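Local coordinates for pyridoxamine 5'-phosphate oxidase-related, FMN-binding protein (Mycobacterium smegmatis, PDB 6ECI) that binds flavin-adenine dinucleotide and, as an FAD-sequestering protein, probably helps protect mycobacteria against hypoxic and oxidative stress, at residues E11-L16 / T120-R125; I24-D29 / N63-E68; H33-N38 / T54-A59. One frame throughout, in Å; residues are numbered along the deposited sequence.

Interaction 1: E11-L16 / T120-R125; sequences ECWDLL and TQITGR. With FAD (flavin-adenine dinucleotide), chain C.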
# COMPACT_ATOMS: atom_id res chain seq x y z
N GLU B 11 11.23 16.30 3.33
CA GLU B 11 10.49 15.61 4.39
C GLU B 11 10.08 14.22 3.93
O GLU B 11 10.15 13.26 4.71
CB GLU B 11 9.27 16.44 4.79
CG GLU B 11 9.59 17.87 5.19
CD GLU B 11 8.36 18.77 5.22
OE1 GLU B 11 7.75 18.91 6.29
OE2 GLU B 11 8.01 19.33 4.16
N CYS B 12 9.66 14.08 2.67
CA CYS B 12 9.20 12.79 2.17
C CYS B 12 10.31 11.75 2.19
O CYS B 12 10.12 10.64 2.69
CB CYS B 12 8.65 12.95 0.75
SG CYS B 12 7.19 14.02 0.60
N TRP B 13 11.48 12.10 1.65
CA TRP B 13 12.56 11.12 1.56
C TRP B 13 13.04 10.68 2.93
O TRP B 13 13.47 9.53 3.10
CB TRP B 13 13.73 11.70 0.75
CG TRP B 13 13.45 11.78 -0.71
CD1 TRP B 13 13.27 12.91 -1.46
CD2 TRP B 13 13.32 10.68 -1.62
NE1 TRP B 13 13.03 12.58 -2.77
CE2 TRP B 13 13.06 11.22 -2.89
CE3 TRP B 13 13.39 9.29 -1.47
CZ2 TRP B 13 12.87 10.41 -4.02
CZ3 TRP B 13 13.21 8.50 -2.59
CH2 TRP B 13 12.95 9.06 -3.85
N ASP B 14 12.96 11.56 3.93
CA ASP B 14 13.31 11.16 5.29
C ASP B 14 12.19 10.38 5.96
O ASP B 14 12.44 9.38 6.63
CB ASP B 14 13.69 12.38 6.13
CG ASP B 14 15.15 12.76 5.96
OD1 ASP B 14 15.97 11.87 5.67
OD2 ASP B 14 15.48 13.96 6.13
N LEU B 15 10.94 10.83 5.78
CA LEU B 15 9.81 10.10 6.33
C LEU B 15 9.79 8.66 5.83
O LEU B 15 9.42 7.74 6.57
CB LEU B 15 8.50 10.80 5.99
CG LEU B 15 8.14 12.01 6.85
CD1 LEU B 15 6.82 12.62 6.39
CD2 LEU B 15 8.07 11.63 8.31
N LEU B 16 10.19 8.44 4.58
CA LEU B 16 10.29 7.09 4.05
C LEU B 16 11.31 6.25 4.82
O LEU B 16 11.14 5.04 4.96
CB LEU B 16 10.65 7.12 2.57
CG LEU B 16 9.53 7.52 1.61
CD1 LEU B 16 9.99 7.42 0.17
CD2 LEU B 16 8.31 6.64 1.86
N THR B 120 10.47 9.83 -10.61
CA THR B 120 10.11 10.92 -11.50
C THR B 120 9.30 12.00 -10.79
O THR B 120 9.22 13.13 -11.27
CB THR B 120 9.33 10.37 -12.71
OG1 THR B 120 9.99 10.76 -13.92
CG2 THR B 120 7.87 10.85 -12.73
N GLN B 121 8.74 11.67 -9.62
CA GLN B 121 7.95 12.59 -8.81
C GLN B 121 7.78 11.97 -7.43
O GLN B 121 7.57 10.76 -7.32
CB GLN B 121 6.59 12.86 -9.46
CG GLN B 121 5.65 13.73 -8.64
CD GLN B 121 4.27 13.84 -9.27
OE1 GLN B 121 3.63 12.83 -9.57
NE2 GLN B 121 3.81 15.07 -9.48
N ILE B 122 7.89 12.80 -6.40
CA ILE B 122 7.60 12.37 -5.03
C ILE B 122 6.71 13.42 -4.38
O ILE B 122 6.95 14.62 -4.52
CB ILE B 122 8.89 12.15 -4.20
CG1 ILE B 122 8.53 11.61 -2.81
CG2 ILE B 122 9.71 13.42 -4.09
CD1 ILE B 122 9.71 11.00 -2.07
N THR B 123 5.66 12.96 -3.71
CA THR B 123 4.73 13.83 -3.00
C THR B 123 4.42 13.22 -1.65
O THR B 123 4.60 12.02 -1.43
CB THR B 123 3.43 14.06 -3.79
OG1 THR B 123 2.83 12.80 -4.09
CG2 THR B 123 3.71 14.81 -5.08
N GLY B 124 3.95 14.06 -0.74
CA GLY B 124 3.66 13.62 0.62
C GLY B 124 2.60 14.48 1.26
O GLY B 124 2.52 15.69 1.02
N ARG B 125 1.79 13.85 2.11
CA ARG B 125 0.70 14.53 2.79
C ARG B 125 0.74 14.22 4.28
O ARG B 125 1.16 13.14 4.69
CB ARG B 125 -0.67 14.13 2.23
CG ARG B 125 -0.89 14.50 0.78
CD ARG B 125 -1.15 15.98 0.61
NE ARG B 125 -1.47 16.28 -0.78
CZ ARG B 125 -2.69 16.25 -1.29
NH1 ARG B 125 -3.72 15.94 -0.51
NH2 ARG B 125 -2.89 16.54 -2.57
PA FAD C . -5.32 15.95 -5.03
O1A FAD C . -4.92 17.22 -4.38
O2A FAD C . -6.26 16.09 -6.23
O5B FAD C . -4.06 15.10 -5.46
C5B FAD C . -3.01 15.68 -6.26
C4B FAD C . -1.80 14.78 -6.19
O4B FAD C . -1.28 14.78 -4.84
C3B FAD C . -2.06 13.31 -6.50
O3B FAD C . -2.02 13.06 -7.90
C2B FAD C . -0.92 12.61 -5.76
O2B FAD C . 0.25 12.50 -6.55
C1B FAD C . -0.70 13.52 -4.55
N9A FAD C . -1.29 13.02 -3.31
C8A FAD C . -2.60 13.12 -2.91
N7A FAD C . -2.85 12.56 -1.75
C5A FAD C . -1.61 12.05 -1.36
C6A FAD C . -1.20 11.35 -0.22
N6A FAD C . -2.01 11.01 0.79
N1A FAD C . 0.11 11.00 -0.14
C2A FAD C . 0.93 11.33 -1.14
N3A FAD C . 0.65 11.99 -2.26
C4A FAD C . -0.65 12.33 -2.31
N1 FAD C . -8.70 10.61 3.11
C2 FAD C . -9.97 10.21 3.40
O2 FAD C . -10.93 10.55 2.71
N3 FAD C . -10.20 9.40 4.50
C4 FAD C . -9.24 8.93 5.37
O4 FAD C . -9.56 8.21 6.32
C4X FAD C . -7.89 9.36 5.05
N5 FAD C . -6.92 8.97 5.83
C5X FAD C . -5.63 9.39 5.52
C6 FAD C . -4.58 8.97 6.34
C7 FAD C . -3.27 9.37 6.07
C7M FAD C . -2.16 8.90 6.98
C8 FAD C . -3.01 10.19 4.97
C8M FAD C . -1.60 10.63 4.65
C9 FAD C . -4.05 10.60 4.15
C9A FAD C . -5.36 10.21 4.42
N10 FAD C . -6.44 10.61 3.61
C10 FAD C . -7.72 10.21 3.90
C1' FAD C . -6.23 11.46 2.43
C2' FAD C . -6.19 10.65 1.14
O2' FAD C . -5.27 9.57 1.26
C3' FAD C . -5.75 11.56 -0.01
O3' FAD C . -4.67 12.38 0.43
C4' FAD C . -6.86 12.45 -0.57
O4' FAD C . -8.01 11.66 -0.84
C5' FAD C . -6.43 13.19 -1.81
O5' FAD C . -7.48 14.10 -2.21
P FAD C . -7.16 15.44 -2.97
O1P FAD C . -6.53 16.43 -1.98
O2P FAD C . -8.34 15.92 -3.71
O3P FAD C . -6.03 14.99 -3.98
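Ile122 reaches the helix with CG1 anti to its backbone N (chi1 -176°) and CD1 extended beyond it (chi2 164°), while Trp13 has CG anti to its carbonyl carbon. The two side chains meet at an oblique angle, and CD1 of Ile122 comes to rest over the indole, 3.6 Å from the centroid of the Trp13 five-membered ring and close to the ring normal: a CH-pi contact with the face. The other branch, Ile122 CG2, lies 3.7 Å from Trp13 NE1. On the helix, Cys12 CB touches the same methyl, Ile122 CD1, at 3.6 Å, and Leu16 CD1 approaches Ile122 CD1 more loosely at 4.2 Å. Further along the strand the backbone takes over. Cys12 SG packs 3.5 Å from Gly124 N, where the strand has no side chain facing the helix.

Alternation along the strand sends Thr123 and Arg125 the opposite way, to the FAD. Thr123 OG1 donates to adenine N3A at 3.0 Å. Arg125 reaches past the adenine: its guanidinium lays one face over C8A, NH1 hydrogen-bonds to phosphate O1P at 3.2 Å and NH2 to O1A at 2.8 Å, the latter oxygen lying in the guanidinium plane. This grip on both phosphates probably offsets their charge.

One short strand thus serves the hydrophobic core on one side and the adenine and pyrophosphate on the other. The same FAD is also hydrogen-bonded by Asn38 and Lys55 of the second subunit. The axes of helix 11-16 and strand 121-125 cross at 77°. From strand 77-88, the strand's sheet neighbour, Val80 touches Cys12 and Leu16, and Val82 touches Ile122; Val41 of strand 31-41 packs against Trp13 and Leu16.

Interaction 2: I24-D29 / N63-E68; sequences IVTTVD and NNVLFE
Ile24 and Val25 meet Phe67 and Leu66 in an antiparallel strand pair of the curled sheet that forms the split barrel of this flavin-binding family. Val25 and Leu66 make the hydrogen-bonded pair. Val25 N gives its proton to Leu66 O at 2.7 Å (164°). The return bond from Leu66 N to Val25 O is 2.8 Å long and almost straight at 176°. Leu66 O is also approached by Ile24 CA at 3.3 Å, a CA-H...O contact, so Leu66 O receives both the Val25 N-H and the weaker Ile24 CA-H from the same strand.

The side chains of the bonded pair stand next to each other, with Val25 CB 3.7 Å from Leu66 CB. Ile24, Thr26, Val65 and Phe67 fill the other face. Ile24 divides its branches there: CG2 rests 4.1 Å from Val65 CB, while Ile24 CD1 reaches the edge of the Phe67 ring, 4.2 Å from Phe67 CD1. Val65 has CG1 anti to its carbonyl carbon (chi1 -58°), which sets that methyl 3.7 Å from Thr26 CG2; the two side chains run side by side, pointing the same way.

This second face looks into the barrel. Ala60 of helix 55-60 touches Ile24, Thr26 and Val65, Val117 of strand 114-119 packs on Ile24 and Val65, and Phe39 meets the Phe67 ring edge-to-face. The face of Val25 and Leu66 instead packs on Ser32 of the second subunit. Within the sheet, strand 31-41 pairs with the other edge of strand 21-28, and strand 77-88 borders strand 64-72.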
# COMPACT_ATOMS: atom_id res chain seq x y z
N ILE B 24 4.66 -1.54 -3.88
CA ILE B 24 4.75 -1.24 -5.30
C ILE B 24 3.38 -1.44 -5.92
O ILE B 24 2.72 -2.46 -5.69
CB ILE B 24 5.79 -2.14 -5.98
CG1 ILE B 24 7.21 -1.79 -5.53
CG2 ILE B 24 5.68 -2.04 -7.50
CD1 ILE B 24 7.80 -0.60 -6.25
N VAL B 25 2.93 -0.46 -6.70
CA VAL B 25 1.65 -0.53 -7.40
C VAL B 25 1.93 -0.47 -8.90
O VAL B 25 2.51 0.50 -9.39
CB VAL B 25 0.70 0.60 -6.97
CG1 VAL B 25 -0.57 0.59 -7.81
CG2 VAL B 25 0.36 0.47 -5.49
N THR B 26 1.53 -1.52 -9.61
CA THR B 26 1.72 -1.62 -11.05
C THR B 26 0.37 -1.63 -11.75
O THR B 26 -0.63 -2.10 -11.20
CB THR B 26 2.52 -2.87 -11.42
OG1 THR B 26 1.88 -4.03 -10.88
CG2 THR B 26 3.94 -2.78 -10.87
N THR B 27 0.35 -1.12 -12.98
CA THR B 27 -0.89 -0.89 -13.71
C THR B 27 -0.77 -1.39 -15.14
O THR B 27 0.19 -1.05 -15.84
CB THR B 27 -1.26 0.59 -13.70
OG1 THR B 27 -1.31 1.06 -12.35
CG2 THR B 27 -2.61 0.81 -14.36
N VAL B 28 -1.76 -2.18 -15.57
CA VAL B 28 -1.84 -2.69 -16.94
C VAL B 28 -3.31 -2.73 -17.33
O VAL B 28 -4.06 -3.57 -16.82
CB VAL B 28 -1.20 -4.08 -17.10
CG1 VAL B 28 -1.62 -4.70 -18.42
CG2 VAL B 28 0.30 -3.99 -17.01
N ASP B 29 -3.73 -1.83 -18.22
CA ASP B 29 -5.04 -1.87 -18.86
C ASP B 29 -6.18 -1.96 -17.84
O ASP B 29 -6.85 -2.99 -17.70
CB ASP B 29 -5.11 -3.03 -19.86
CG ASP B 29 -4.54 -2.66 -21.22
OD1 ASP B 29 -4.49 -1.46 -21.55
OD2 ASP B 29 -4.13 -3.58 -21.96
N ASN B 63 9.06 -0.96 -15.90
CA ASN B 63 7.75 -0.35 -16.12
C ASN B 63 7.56 0.80 -15.15
O ASN B 63 8.27 0.93 -14.15
CB ASN B 63 6.61 -1.37 -15.95
CG ASN B 63 6.62 -2.44 -17.01
OD1 ASN B 63 6.75 -2.16 -18.20
ND2 ASN B 63 6.48 -3.70 -16.59
N ASN B 64 6.60 1.66 -15.47
CA ASN B 64 6.24 2.74 -14.56
C ASN B 64 5.47 2.18 -13.38
O ASN B 64 4.49 1.46 -13.55
CB ASN B 64 5.41 3.79 -15.30
CG ASN B 64 6.12 4.36 -16.51
OD1 ASN B 64 7.33 4.57 -16.49
ND2 ASN B 64 5.36 4.59 -17.58
N VAL B 65 5.93 2.51 -12.17
CA VAL B 65 5.34 1.96 -10.95
C VAL B 65 5.04 3.09 -9.98
O VAL B 65 5.64 4.17 -10.02
CB VAL B 65 6.25 0.92 -10.28
CG1 VAL B 65 6.56 -0.23 -11.23
CG2 VAL B 65 7.53 1.58 -9.76
N LEU B 66 4.10 2.82 -9.08
CA LEU B 66 3.87 3.63 -7.90
C LEU B 66 4.53 2.97 -6.70
O LEU B 66 4.49 1.75 -6.55
CB LEU B 66 2.37 3.80 -7.63
CG LEU B 66 1.63 4.84 -8.47
CD1 LEU B 66 0.14 4.79 -8.18
CD2 LEU B 66 2.18 6.20 -8.16
N PHE B 67 5.15 3.78 -5.85
CA PHE B 67 5.63 3.33 -4.56
C PHE B 67 4.99 4.17 -3.47
O PHE B 67 4.98 5.40 -3.56
CB PHE B 67 7.15 3.40 -4.44
CG PHE B 67 7.65 3.04 -3.07
CD1 PHE B 67 7.79 1.72 -2.69
CD2 PHE B 67 7.97 4.03 -2.15
CE1 PHE B 67 8.24 1.38 -1.44
CE2 PHE B 67 8.43 3.70 -0.89
CZ PHE B 67 8.56 2.37 -0.53
N GLU B 68 4.48 3.52 -2.43
CA GLU B 68 3.85 4.22 -1.34
C GLU B 68 4.27 3.60 -0.02
O GLU B 68 4.52 2.39 0.07
CB GLU B 68 2.32 4.21 -1.47
CG GLU B 68 1.61 5.16 -0.53
CD GLU B 68 1.20 4.50 0.77
OE1 GLU B 68 1.32 3.27 0.87
OE2 GLU B 68 0.76 5.23 1.69

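Interaction 3: H33-N38 / T54-A59; sequences HIFPIN and TKLVSA. With FAD (flavin-adenine dinucleotide), chain U.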
# COMPACT_ATOMS: atom_id res chain seq x y z
N HIS B 33 -2.19 -3.98 -9.80
CA HIS B 33 -1.72 -4.93 -8.81
C HIS B 33 -0.87 -4.18 -7.80
O HIS B 33 -0.28 -3.14 -8.11
CB HIS B 33 -0.91 -6.07 -9.45
CG HIS B 33 -1.75 -7.11 -10.12
ND1 HIS B 33 -2.24 -6.96 -11.40
CD2 HIS B 33 -2.20 -8.31 -9.69
CE1 HIS B 33 -2.94 -8.03 -11.73
NE2 HIS B 33 -2.94 -8.86 -10.70
N ILE B 34 -0.82 -4.70 -6.58
CA ILE B 34 -0.04 -4.08 -5.51
C ILE B 34 0.85 -5.13 -4.87
O ILE B 34 0.42 -6.27 -4.65
CB ILE B 34 -0.95 -3.39 -4.47
CG1 ILE B 34 -0.12 -2.74 -3.36
CG2 ILE B 34 -1.97 -4.36 -3.90
CD1 ILE B 34 -0.89 -1.78 -2.50
N PHE B 35 2.09 -4.76 -4.60
CA PHE B 35 3.10 -5.67 -4.07
C PHE B 35 3.77 -5.05 -2.85
O PHE B 35 4.59 -4.13 -2.99
CB PHE B 35 4.15 -6.00 -5.13
CG PHE B 35 3.58 -6.50 -6.42
CD1 PHE B 35 3.16 -5.62 -7.40
CD2 PHE B 35 3.47 -7.86 -6.65
CE1 PHE B 35 2.64 -6.09 -8.59
CE2 PHE B 35 2.94 -8.34 -7.84
CZ PHE B 35 2.53 -7.45 -8.81
N PRO B 36 3.44 -5.51 -1.64
CA PRO B 36 4.19 -5.07 -0.46
C PRO B 36 5.65 -5.49 -0.57
O PRO B 36 5.96 -6.62 -0.93
CB PRO B 36 3.48 -5.77 0.70
CG PRO B 36 2.12 -6.10 0.17
CD PRO B 36 2.31 -6.39 -1.29
N ILE B 37 6.55 -4.55 -0.28
CA ILE B 37 7.98 -4.81 -0.39
C ILE B 37 8.69 -4.24 0.82
O ILE B 37 8.32 -3.17 1.34
CB ILE B 37 8.58 -4.22 -1.68
CG1 ILE B 37 8.27 -2.73 -1.80
CG2 ILE B 37 8.09 -4.99 -2.91
CD1 ILE B 37 9.27 -1.96 -2.65
N ASN B 38 9.71 -4.95 1.28
CA ASN B 38 10.69 -4.40 2.21
C ASN B 38 11.65 -3.52 1.42
O ASN B 38 12.12 -3.91 0.35
CB ASN B 38 11.42 -5.53 2.92
CG ASN B 38 12.54 -5.05 3.82
OD1 ASN B 38 13.58 -5.70 3.93
ND2 ASN B 38 12.35 -3.90 4.45
N THR B 54 9.02 -14.56 -9.65
CA THR B 54 7.85 -13.93 -9.06
C THR B 54 7.21 -12.97 -10.05
O THR B 54 7.85 -12.49 -11.00
CB THR B 54 8.23 -13.19 -7.77
OG1 THR B 54 9.25 -13.92 -7.08
CG2 THR B 54 7.04 -13.06 -6.86
N LYS B 55 5.93 -12.70 -9.83
CA LYS B 55 5.18 -11.80 -10.70
C LYS B 55 5.56 -10.34 -10.49
O LYS B 55 5.35 -9.53 -11.40
CB LYS B 55 3.68 -12.00 -10.47
CG LYS B 55 2.80 -11.58 -11.61
CD LYS B 55 1.92 -10.45 -11.13
CE LYS B 55 1.34 -9.66 -12.28
NZ LYS B 55 0.20 -8.80 -11.86
N LEU B 56 6.10 -9.98 -9.32
CA LEU B 56 6.63 -8.63 -9.12
C LEU B 56 7.70 -8.31 -10.15
O LEU B 56 7.78 -7.18 -10.65
CB LEU B 56 7.18 -8.49 -7.70
CG LEU B 56 7.97 -7.23 -7.33
CD1 LEU B 56 7.15 -5.96 -7.52
CD2 LEU B 56 8.49 -7.33 -5.90
N VAL B 57 8.54 -9.30 -10.47
CA VAL B 57 9.58 -9.13 -11.49
C VAL B 57 8.96 -8.68 -12.80
O VAL B 57 9.29 -7.62 -13.35
CB VAL B 57 10.37 -10.43 -11.67
CG1 VAL B 57 11.65 -10.19 -12.45
CG2 VAL B 57 10.67 -11.07 -10.32
N SER B 58 8.04 -9.49 -13.33
CA SER B 58 7.45 -9.21 -14.64
C SER B 58 6.61 -7.94 -14.62
O SER B 58 6.51 -7.26 -15.65
CB SER B 58 6.61 -10.40 -15.09
OG SER B 58 6.02 -10.16 -16.35
N ALA B 59 6.01 -7.60 -13.48
CA ALA B 59 5.05 -6.50 -13.44
C ALA B 59 5.70 -5.14 -13.24
O ALA B 59 5.25 -4.15 -13.83
CB ALA B 59 4.02 -6.74 -12.33
PA FAD U . 0.96 -14.48 -7.89
O1A FAD U . 0.92 -15.95 -7.74
O2A FAD U . 1.27 -13.96 -9.30
O5B FAD U . -0.36 -13.79 -7.37
C5B FAD U . -1.67 -14.30 -7.73
C4B FAD U . -2.69 -13.54 -6.93
O4B FAD U . -2.38 -13.66 -5.53
C3B FAD U . -2.74 -12.04 -7.19
O3B FAD U . -3.57 -11.74 -8.31
C2B FAD U . -3.33 -11.50 -5.88
O2B FAD U . -4.75 -11.47 -5.87
C1B FAD U . -2.78 -12.48 -4.84
N9A FAD U . -1.63 -11.96 -4.11
C8A FAD U . -0.33 -11.92 -4.54
N7A FAD U . 0.50 -11.38 -3.68
C5A FAD U . -0.32 -11.02 -2.61
C6A FAD U . -0.05 -10.40 -1.38
N6A FAD U . 1.16 -10.01 -0.99
N1A FAD U . -1.10 -10.20 -0.55
C2A FAD U . -2.32 -10.59 -0.93
N3A FAD U . -2.69 -11.18 -2.07
C4A FAD U . -1.63 -11.38 -2.87
N1 FAD U . 8.43 -9.83 -2.57
C2 FAD U . 9.64 -9.39 -3.01
O2 FAD U . 10.08 -9.72 -4.12
N3 FAD U . 10.40 -8.56 -2.21
C4 FAD U . 10.06 -8.10 -0.96
O4 FAD U . 10.83 -7.36 -0.34
C4X FAD U . 8.77 -8.57 -0.49
N5 FAD U . 8.36 -8.19 0.68
C5X FAD U . 7.12 -8.64 1.12
C6 FAD U . 6.67 -8.24 2.38
C7 FAD U . 5.43 -8.66 2.86
C7M FAD U . 4.98 -8.21 4.22
C8 FAD U . 4.63 -9.50 2.07
C8M FAD U . 3.29 -9.98 2.57
C9 FAD U . 5.08 -9.90 0.82
C9A FAD U . 6.31 -9.48 0.34
N10 FAD U . 6.80 -9.86 -0.92
C10 FAD U . 8.02 -9.43 -1.37
C1' FAD U . 6.00 -10.74 -1.79
C2' FAD U . 5.37 -10.00 -2.97
O2' FAD U . 4.13 -9.42 -2.58
C3' FAD U . 5.15 -10.98 -4.12
O3' FAD U . 5.86 -10.55 -5.28
C4' FAD U . 3.68 -11.17 -4.46
O4' FAD U . 3.11 -11.99 -3.45
C5' FAD U . 3.46 -11.74 -5.85
O5' FAD U . 4.14 -13.00 -5.96
P FAD U . 3.59 -14.16 -6.87
O1P FAD U . 3.80 -15.51 -6.17
O2P FAD U . 4.15 -14.09 -8.24
O3P FAD U . 2.03 -13.86 -6.90
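Phe35 and Leu56 form the hydrophobic centre, their side chains sliding past each other in opposite directions. Leu56 CA stands over the Phe35 face, 4.2 Å from the ring centroid and displaced toward the rim, in a CH-pi contact, while Leu56 CD1 touches Phe35 CG at 3.8 Å. The far end of the ring has two neighbours: Ala59 CB lies 3.9 Å from Phe35 CZ, and Lys55 CD, in the ring plane, meets Phe35 CZ at 3.8 Å. Lys55 bends at chi2 (-117°), and beyond CD its NZ sits over the centre of the His33 ring. The other Leu56 methyl, CD2, contacts Ile37 CG2 at 3.8 Å.

FAD runs along this pair of segments. Asn38 N donates a hydrogen bond to flavin O4 at 3.1 Å, and Lys55 N, in the first turn of the helix, to phosphate O2P at 2.8 Å; the helix N terminus probably favours that negative charge. Behind them, Thr54 OG1 is tied to Ala51 O, and the Asn38 amide is anchored by Ala20 O and Leu104 N. Ser79 and Thr123 of the second subunit hydrogen-bond to the same FAD.

A strand backbone N-H meeting the flavin O4 and a helix end holding the phosphate are consistent with the flavin sites of split-barrel FDOR proteins, built across the dimer interface.

In the fold
From the N terminus, helix 9-16 leads into strands 21-28 and 31-41, then through strand 46-49 to helix 55-60 and strand 64-72. Interaction 3 closes the shortest loop, from 33-38 to 54-59. Interaction 2 encloses it, and interaction 1, joining 11-16 to 120-125 near the C terminus, encloses both; none cross. Interactions 2 and 3 adjoin through paired strands, with probable hydrogen bonds from Phe35 N to Ile24 O and from His33 N to Thr26 O. Leu16 CD2 meets Phe67 CE2 at 4.0 Å, linking interactions 1 and 2. Interactions 1 and 3, about 21 Å apart between centres, serve different FAD molecules, each shared with the second subunit.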